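Metallo-beta-lactamase (PDB 4ZEJ) probably catalyses the zinc-dependent hydrolysis of beta-lactam antibiotics, opening the beta-lactam to a substituted beta-amino acid. Local coordinates at residues 17-22 with 31-36; 144-149 with 189-194. All blocks are in the same frame, centred on the assembly; numbering follows the deposited sequence.

Interaction 1: residues 17-22 with 31-36; sequences LHTSYS and SSNGLV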
ATOM      1  N   LEU A  17      -6.351   8.026  -5.737  1.00 23.82           N
ATOM      2  CA  LEU A  17      -6.119   7.701  -4.333  1.00 22.99           C
ATOM      3  C   LEU A  17      -7.439   7.317  -3.711  1.00 22.23           C
ATOM      4  O   LEU A  17      -8.421   8.056  -3.846  1.00 23.40           O
ATOM      5  CB  LEU A  17      -5.571   8.935  -3.617  1.00 23.25           C
ATOM      6  CG  LEU A  17      -5.274   8.781  -2.129  1.00 22.99           C
ATOM      7  CD1 LEU A  17      -3.997   7.997  -1.952  1.00 23.31           C
ATOM      8  CD2 LEU A  17      -5.157  10.173  -1.499  1.00 23.53           C
ATOM      9  N   HIS A  18      -7.494   6.146  -3.074  1.00 21.48           N
ATOM     10  CA  HIS A  18      -8.652   5.774  -2.285  1.00 21.10           C
ATOM     11  C   HIS A  18      -8.330   5.891  -0.801  1.00 20.21           C
ATOM     12  O   HIS A  18      -7.258   5.487  -0.354  1.00 19.60           O
ATOM     13  CB  HIS A  18      -9.257   4.412  -2.685  1.00 21.60           C
ATOM     14  CG  HIS A  18      -8.398   3.210  -2.438  1.00 21.38           C
ATOM     15  ND1 HIS A  18      -8.281   2.616  -1.200  1.00 21.22           N
ATOM     16  CD2 HIS A  18      -7.731   2.404  -3.300  1.00 21.95           C
ATOM     17  CE1 HIS A  18      -7.531   1.535  -1.298  1.00 21.56           C
ATOM     18  NE2 HIS A  18      -7.193   1.378  -2.561  1.00 22.06           N
ATOM     19  N   THR A  19      -9.245   6.515  -0.067  1.00 20.27           N
ATOM     20  CA  THR A  19      -9.098   6.751   1.360  1.00 20.03           C
ATOM     21  C   THR A  19     -10.260   6.073   2.064  1.00 20.20           C
ATOM     22  O   THR A  19     -11.424   6.313   1.723  1.00 20.58           O
ATOM     23  CB  THR A  19      -9.094   8.255   1.699  1.00 20.49           C
ATOM     24  OG1 THR A  19      -8.072   8.914   0.946  1.00 21.62           O
ATOM     25  CG2 THR A  19      -8.823   8.470   3.190  1.00 20.47           C
ATOM     26  N   SER A  20      -9.931   5.223   3.033  1.00 19.71           N
ATOM     27  CA  SER A  20     -10.922   4.579   3.874  1.00 20.36           C
ATOM     28  C   SER A  20     -10.456   4.617   5.307  1.00 20.07           C
ATOM     29  O   SER A  20      -9.303   5.013   5.591  1.00 19.76           O
ATOM     30  CB  SER A  20     -11.193   3.139   3.418  1.00 21.15           C
ATOM     31  OG  SER A  20     -10.025   2.342   3.486  1.00 21.39           O
ATOM     32  N   TYR A  21     -11.347   4.214   6.213  1.00 20.36           N
ATOM     33  CA  TYR A  21     -11.090   4.356   7.636  1.00 20.54           C
ATOM     34  C   TYR A  21     -11.437   3.136   8.479  1.00 22.06           C
ATOM     35  O   TYR A  21     -12.278   2.307   8.096  1.00 22.67           O
ATOM     36  CB  TYR A  21     -11.904   5.509   8.190  1.00 20.60           C
ATOM     37  CG  TYR A  21     -11.721   6.888   7.599  1.00 19.79           C
ATOM     38  CD1 TYR A  21     -10.969   7.841   8.268  1.00 19.80           C
ATOM     39  CD2 TYR A  21     -12.367   7.268   6.415  1.00 19.67           C
ATOM     40  CE1 TYR A  21     -10.851   9.141   7.789  1.00 19.72           C
ATOM     41  CE2 TYR A  21     -12.231   8.559   5.913  1.00 19.61           C
ATOM     42  CZ  TYR A  21     -11.479   9.493   6.614  1.00 19.52           C
ATOM     43  OH  TYR A  21     -11.380  10.783   6.168  1.00 19.59           O
ATOM     44  N   SER A  22     -10.819   3.055   9.651  1.00 22.80           N
ATOM     45  CA  SER A  22     -11.260   2.132  10.707  1.00 24.88           C
ATOM     46  C   SER A  22     -11.041   2.769  12.056  1.00 26.20           C
ATOM     47  O   SER A  22     -10.169   3.624  12.206  1.00 25.69           O
ATOM     48  CB  SER A  22     -10.506   0.811  10.619  1.00 25.82           C
ATOM     49  OG  SER A  22     -11.003  -0.125  11.560  1.00 27.79           O
ATOM     50  N   SER A  31      -7.333   7.064   9.095  1.00 21.35           N
ATOM     51  CA  SER A  31      -7.441   7.089   7.635  1.00 20.84           C
ATOM     52  C   SER A  31      -6.325   6.235   7.022  1.00 20.63           C
ATOM     53  O   SER A  31      -5.227   6.145   7.565  1.00 20.96           O
ATOM     54  CB  SER A  31      -7.365   8.518   7.100  1.00 21.18           C
ATOM     55  OG  SER A  31      -6.122   9.094   7.404  1.00 23.17           O
ATOM     56  N   SER A  32      -6.618   5.614   5.894  1.00 19.97           N
ATOM     57  CA  SER A  32      -5.708   4.692   5.233  1.00 20.91           C
ATOM     58  C   SER A  32      -5.787   4.885   3.723  1.00 20.70           C
ATOM     59  O   SER A  32      -6.894   5.056   3.191  1.00 20.15           O
ATOM     60  CB  SER A  32      -6.118   3.261   5.585  1.00 21.88           C
ATOM     61  OG  SER A  32      -5.201   2.355   5.064  1.00 23.27           O
ATOM     62  N   ASN A  33      -4.631   4.853   3.050  1.00 18.85           N
ATOM     63  CA  ASN A  33      -4.506   5.139   1.616  1.00 19.44           C
ATOM     64  C   ASN A  33      -4.178   3.921   0.779  1.00 19.38           C
ATOM     65  O   ASN A  33      -3.355   3.088   1.176  1.00 20.08           O
ATOM     66  CB  ASN A  33      -3.374   6.133   1.373  1.00 19.84           C
ATOM     67  CG  ASN A  33      -3.534   7.416   2.159  1.00 20.67           C
ATOM     68  OD1 ASN A  33      -4.649   7.812   2.510  1.00 21.98           O
ATOM     69  ND2 ASN A  33      -2.420   8.080   2.441  1.00 20.89           N
ATOM     70  N   GLY A  34      -4.791   3.842  -0.393  1.00 19.32           N
ATOM     71  CA  GLY A  34      -4.370   2.932  -1.441  1.00 19.48           C
ATOM     72  C   GLY A  34      -4.591   3.609  -2.781  1.00 20.39           C
ATOM     73  O   GLY A  34      -4.976   4.785  -2.817  1.00 20.63           O
ATOM     74  N   LEU A  35      -4.324   2.894  -3.869  1.00 20.70           N
ATOM     75  CA  LEU A  35      -4.455   3.466  -5.214  1.00 22.02           C
ATOM     76  C   LEU A  35      -5.312   2.617  -6.117  1.00 22.54           C
ATOM     77  O   LEU A  35      -5.444   1.396  -5.910  1.00 22.16           O
ATOM     78  CB  LEU A  35      -3.096   3.616  -5.905  1.00 23.04           C
ATOM     79  CG  LEU A  35      -1.994   4.454  -5.308  1.00 23.22           C
ATOM     80  CD1 LEU A  35      -0.742   4.372  -6.175  1.00 24.56           C
ATOM     81  CD2 LEU A  35      -2.489   5.885  -5.154  1.00 23.76           C
ATOM     82  N   VAL A  36      -5.893   3.270  -7.119  1.00 23.55           N
ATOM     83  CA  VAL A  36      -6.313   2.587  -8.349  1.00 24.76           C
ATOM     84  C   VAL A  36      -5.431   3.134  -9.463  1.00 26.18           C
ATOM     85  O   VAL A  36      -5.367   4.359  -9.660  1.00 27.09           O
ATOM     86  CB  VAL A  36      -7.795   2.832  -8.701  1.00 25.20           C
ATOM     87  CG1 VAL A  36      -8.180   2.058  -9.961  1.00 26.72           C
ATOM     88  CG2 VAL A  36      -8.715   2.441  -7.551  1.00 24.45           C
TER
HETATM   89  O   HOH W   1      -8.129   2.930   1.624  1.00 22.26           O
HETATM   90  O   HOH W   2      -6.010  10.124   2.090  1.00 24.94           O

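Interaction 2: residues 144-149 with 189-194; sequences VVWLPK and YSEAQI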
ATOM      1  N   VAL A 144       7.324  -1.713  -1.471  1.00 22.84           N
ATOM      2  CA  VAL A 144       6.907  -0.472  -2.109  1.00 22.68           C
ATOM      3  C   VAL A 144       6.540  -0.788  -3.564  1.00 23.73           C
ATOM      4  O   VAL A 144       6.950  -1.825  -4.110  1.00 24.74           O
ATOM      5  CB  VAL A 144       7.977   0.650  -1.981  1.00 22.64           C
ATOM      6  CG1 VAL A 144       8.291   0.914  -0.515  1.00 22.06           C
ATOM      7  CG2 VAL A 144       9.240   0.326  -2.763  1.00 23.69           C
ATOM      8  N   VAL A 145       5.731   0.089  -4.152  1.00 23.72           N
ATOM      9  CA  VAL A 145       5.206  -0.071  -5.509  1.00 24.55           C
ATOM     10  C   VAL A 145       5.599   1.167  -6.298  1.00 25.02           C
ATOM     11  O   VAL A 145       5.251   2.293  -5.921  1.00 24.29           O
ATOM     12  CB  VAL A 145       3.667  -0.296  -5.520  1.00 24.56           C
ATOM     13  CG1 VAL A 145       3.094  -0.299  -6.939  1.00 25.84           C
ATOM     14  CG2 VAL A 145       3.335  -1.590  -4.823  1.00 24.43           C
ATOM     15  N   TRP A 146       6.355   0.938  -7.370  1.00 26.01           N
ATOM     16  CA  TRP A 146       6.836   1.983  -8.261  1.00 26.85           C
ATOM     17  C   TRP A 146       6.029   1.926  -9.536  1.00 28.22           C
ATOM     18  O   TRP A 146       5.786   0.828 -10.092  1.00 28.84           O
ATOM     19  CB  TRP A 146       8.335   1.786  -8.541  1.00 27.58           C
ATOM     20  CG  TRP A 146       8.951   2.683  -9.591  1.00 28.76           C
ATOM     21  CD1 TRP A 146       9.496   2.282 -10.765  1.00 30.45           C
ATOM     22  CD2 TRP A 146       9.101   4.113  -9.547  1.00 28.49           C
ATOM     23  NE1 TRP A 146       9.977   3.366 -11.472  1.00 31.35           N
ATOM     24  CE2 TRP A 146       9.749   4.502 -10.743  1.00 30.10           C
ATOM     25  CE3 TRP A 146       8.755   5.100  -8.615  1.00 27.21           C
ATOM     26  CZ2 TRP A 146      10.056   5.839 -11.033  1.00 30.59           C
ATOM     27  CZ3 TRP A 146       9.053   6.433  -8.902  1.00 27.58           C
ATOM     28  CH2 TRP A 146       9.713   6.787 -10.098  1.00 29.10           C
ATOM     29  N   LEU A 147       5.608   3.108  -9.981  1.00 28.66           N
ATOM     30  CA  LEU A 147       4.819   3.271 -11.189  1.00 30.31           C
ATOM     31  C   LEU A 147       5.689   4.068 -12.166  1.00 32.10           C
ATOM     32  O   LEU A 147       5.645   5.301 -12.176  1.00 32.12           O
ATOM     33  CB  LEU A 147       3.506   3.984 -10.862  1.00 29.56           C
ATOM     34  CG  LEU A 147       2.690   3.300  -9.749  1.00 28.19           C
ATOM     35  CD1 LEU A 147       1.434   4.094  -9.445  1.00 27.88           C
ATOM     36  CD2 LEU A 147       2.323   1.866 -10.099  1.00 28.87           C
ATOM     37  N   PRO A 148       6.506   3.363 -12.978  1.00 34.19           N
ATOM     38  CA  PRO A 148       7.478   4.066 -13.831  1.00 35.95           C
ATOM     39  C   PRO A 148       6.877   5.075 -14.810  1.00 37.59           C
ATOM     40  O   PRO A 148       7.513   6.088 -15.091  1.00 38.40           O
ATOM     41  CB  PRO A 148       8.199   2.932 -14.588  1.00 37.45           C
ATOM     42  CG  PRO A 148       7.412   1.699 -14.342  1.00 37.01           C
ATOM     43  CD  PRO A 148       6.670   1.898 -13.056  1.00 34.70           C
ATOM     44  N   LYS A 149       5.668   4.803 -15.299  1.00 38.64           N
ATOM     45  CA  LYS A 149       4.983   5.701 -16.232  1.00 40.43           C
ATOM     46  C   LYS A 149       4.547   7.008 -15.568  1.00 39.02           C
ATOM     47  O   LYS A 149       4.549   8.059 -16.214  1.00 40.16           O
ATOM     48  CB  LYS A 149       3.768   5.007 -16.863  1.00 42.08           C
ATOM     49  CG  LYS A 149       4.131   3.786 -17.694  1.00 44.31           C
ATOM     50  CD  LYS A 149       2.907   3.096 -18.283  1.00 45.79           C
ATOM     51  CE  LYS A 149       2.344   3.815 -19.488  1.00 48.22           C
ATOM     52  NZ  LYS A 149       1.596   2.867 -20.359  1.00 50.22           N
ATOM     53  N   TYR A 189      14.996   5.055  -6.211  1.00 33.13           N
ATOM     54  CA  TYR A 189      13.889   5.833  -6.783  1.00 32.96           C
ATOM     55  C   TYR A 189      14.147   7.340  -6.808  1.00 33.38           C
ATOM     56  O   TYR A 189      13.283   8.135  -6.446  1.00 31.87           O
ATOM     57  CB  TYR A 189      12.594   5.500  -6.036  1.00 31.83           C
ATOM     58  CG  TYR A 189      12.237   4.049  -6.171  1.00 32.40           C
ATOM     59  CD1 TYR A 189      12.259   3.195  -5.068  1.00 31.90           C
ATOM     60  CD2 TYR A 189      11.921   3.510  -7.419  1.00 33.70           C
ATOM     61  CE1 TYR A 189      11.950   1.859  -5.203  1.00 32.80           C
ATOM     62  CE2 TYR A 189      11.616   2.168  -7.559  1.00 34.74           C
ATOM     63  CZ  TYR A 189      11.621   1.353  -6.441  1.00 34.22           C
ATOM     64  OH  TYR A 189      11.322   0.021  -6.590  1.00 36.86           O
ATOM     65  N   SER A 190      15.336   7.722  -7.266  1.00 35.40           N
ATOM     66  CA  SER A 190      15.686   9.141  -7.475  1.00 36.73           C
ATOM     67  C   SER A 190      14.740   9.882  -8.441  1.00 37.19           C
ATOM     68  O   SER A 190      14.566  11.095  -8.315  1.00 38.49           O
ATOM     69  CB  SER A 190      17.130   9.273  -7.976  1.00 38.41           C
ATOM     70  OG  SER A 190      17.273   8.711  -9.270  1.00 40.53           O
ATOM     71  N   GLU A 191      14.142   9.160  -9.394  1.00 37.11           N
ATOM     72  CA  GLU A 191      13.142   9.725 -10.321  1.00 37.18           C
ATOM     73  C   GLU A 191      11.777  10.060  -9.698  1.00 34.73           C
ATOM     74  O   GLU A 191      10.950  10.689 -10.356  1.00 34.32           O
ATOM     75  CB  GLU A 191      12.860   8.746 -11.479  1.00 39.27           C
ATOM     76  CG  GLU A 191      13.945   8.597 -12.531  1.00 42.33           C
ATOM     77  CD  GLU A 191      13.518   7.700 -13.695  1.00 44.34           C
ATOM     78  OE1 GLU A 191      12.425   7.098 -13.633  1.00 44.65           O
ATOM     79  OE2 GLU A 191      14.271   7.576 -14.680  1.00 46.87           O
ATOM     80  N   ALA A 192      11.500   9.600  -8.474  1.00 31.74           N
ATOM     81  CA  ALA A 192      10.158   9.738  -7.906  1.00 30.11           C
ATOM     82  C   ALA A 192       9.778  11.201  -7.759  1.00 29.85           C
ATOM     83  O   ALA A 192      10.521  11.970  -7.152  1.00 29.72           O
ATOM     84  CB  ALA A 192      10.064   9.033  -6.554  1.00 28.61           C
ATOM     85  N   GLN A 193       8.648  11.572  -8.357  1.00 29.59           N
ATOM     86  CA  GLN A 193       8.094  12.926  -8.248  1.00 29.77           C
ATOM     87  C   GLN A 193       7.041  13.016  -7.144  1.00 28.04           C
ATOM     88  O   GLN A 193       6.847  14.076  -6.560  1.00 27.92           O
ATOM     89  CB  GLN A 193       7.502  13.371  -9.586  1.00 31.62           C
ATOM     90  CG  GLN A 193       8.558  13.590 -10.669  1.00 33.56           C
ATOM     91  CD  GLN A 193       7.984  13.859 -12.048  1.00 35.58           C
ATOM     92  OE1 GLN A 193       6.798  14.144 -12.199  1.00 36.30           O
ATOM     93  NE2 GLN A 193       8.838  13.806 -13.065  1.00 37.34           N
ATOM     94  N   ILE A 194       6.348  11.907  -6.893  1.00 26.62           N
ATOM     95  CA  ILE A 194       5.299  11.839  -5.894  1.00 25.55           C
ATOM     96  C   ILE A 194       5.553  10.580  -5.080  1.00 24.11           C
ATOM     97  O   ILE A 194       5.824   9.512  -5.642  1.00 24.01           O
ATOM     98  CB  ILE A 194       3.891  11.795  -6.537  1.00 26.37           C
ATOM     99  CG1 ILE A 194       3.616  13.087  -7.322  1.00 28.28           C
ATOM    100  CG2 ILE A 194       2.810  11.522  -5.481  1.00 25.54           C
ATOM    101  CD1 ILE A 194       2.365  13.062  -8.190  1.00 29.49           C
TER

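Interaction 1: residues 17-22 with 31-36
Strands 17-22 and 31-36 run antiparallel, their axes at 148° and 4.5 Å apart at closest approach, H18 facing G34 and S20 facing S32 as hydrogen-bonded pairs joined by four backbone bonds. With chi1 at 66°, CG of H18 sits between its own N and carbonyl carbon, which swings the imidazole over the opposite strand. CA of G34 lies 3.6 Å from the ring centroid, a CH-pi contact; glycine suits this place because it has no CB to push the ring away. A water sits 2.8 Å from H18 ND1 and also bonds S20 OG and, as donor, S32 O. On the reverse face a second water donates to T19 OG1 and to N33 OD1, at 2.7 Å each, joining two side chains that point the same way. L17 CD1 meets L35 CD2 at 4.1 Å, and Y21 CE1 touches S31 CB at 3.6 Å. Amide ND2 of N33 bonds P197 O and G200 O, S20 OG engages W50 N, and S31 O bonds ND1 of the zinc ligand H199, a second-shell role. The hairpin lies between strands 7-12 and 42-46, with helix 52-64 covering H18 and V36, and I196 of strand 194-197 touching L17 and L35.

Interaction 2: residues 144-149 with 189-194
The carboxylate oxygen OE1 of E191 approaches the rim of the W146 indole, 3.7 Å from CZ2, and is held by a salt bridge to K151 NZ, which also bonds P148 O and so ties the turn to the loop just after strand 144-147. A glutamate suits this exposed spot because its carboxylate can pair with the lysine while its chain passes the indole rim. That chain, extended beyond CG, crosses the indole at about a right angle, with the carboxylate plane 47° from that of the ring.

Everything else between the segments is apolar, and W146 carries most of it. CG of W146 is anti to its backbone N (chi1 172°), sending the flat indole from the strand toward the turn. Y189 CE2 comes down over one face, 3.4 Å from W146 CG; the two side chains slide past each other in opposite directions with their ring planes inclined by 36°. The backbone of P148 backs the other face, its N 3.8 Å above the indole plane. At the far end of the six-membered ring, A192 CA and CB both lie 3.6 Å from W146 CZ3, and so small a residue lets the backbone come right up to the indole. A192 is placed there by a type I turn from Y189, closed by the bond from A192 N to Y189 O at 3.1 Å. On the other edge of the phenol ring, CE1 of Y189 meets V144 CG2 at 4.0 Å.

V144, W146 and Y189 all touch L153 of strand 152-156, which runs between strands 144-147 and 194-197. The Y189 side chain thus lies across strand 152-156 to reach 144-147, and the turn leads from helix 175-188 into edge strand 194-197.

In the fold
Interaction 1 and interaction 2 belong to the two different sheets that make up the metallo-beta-lactamase fold, and both are largely buried. In 17-22 with 31-36, neighbouring strands are joined by backbone bonds; polar side chains and two waters share the faces with leucines and a valine, and S32 lies beside the zinc ligands D80 and H199. In 144-149 with 189-194, a strand meets the turn leaving a helix almost wholly through aromatic and aliphatic surface, farther from the metals, with one exposed glutamate at its margin. The two sheets pack face to face, and the contacts meet directly where L35 CD1 touches L147 CD1 at 3.9 Å. Strand 194-197, which follows the turn of interaction 2, packs against the hairpin of interaction 1.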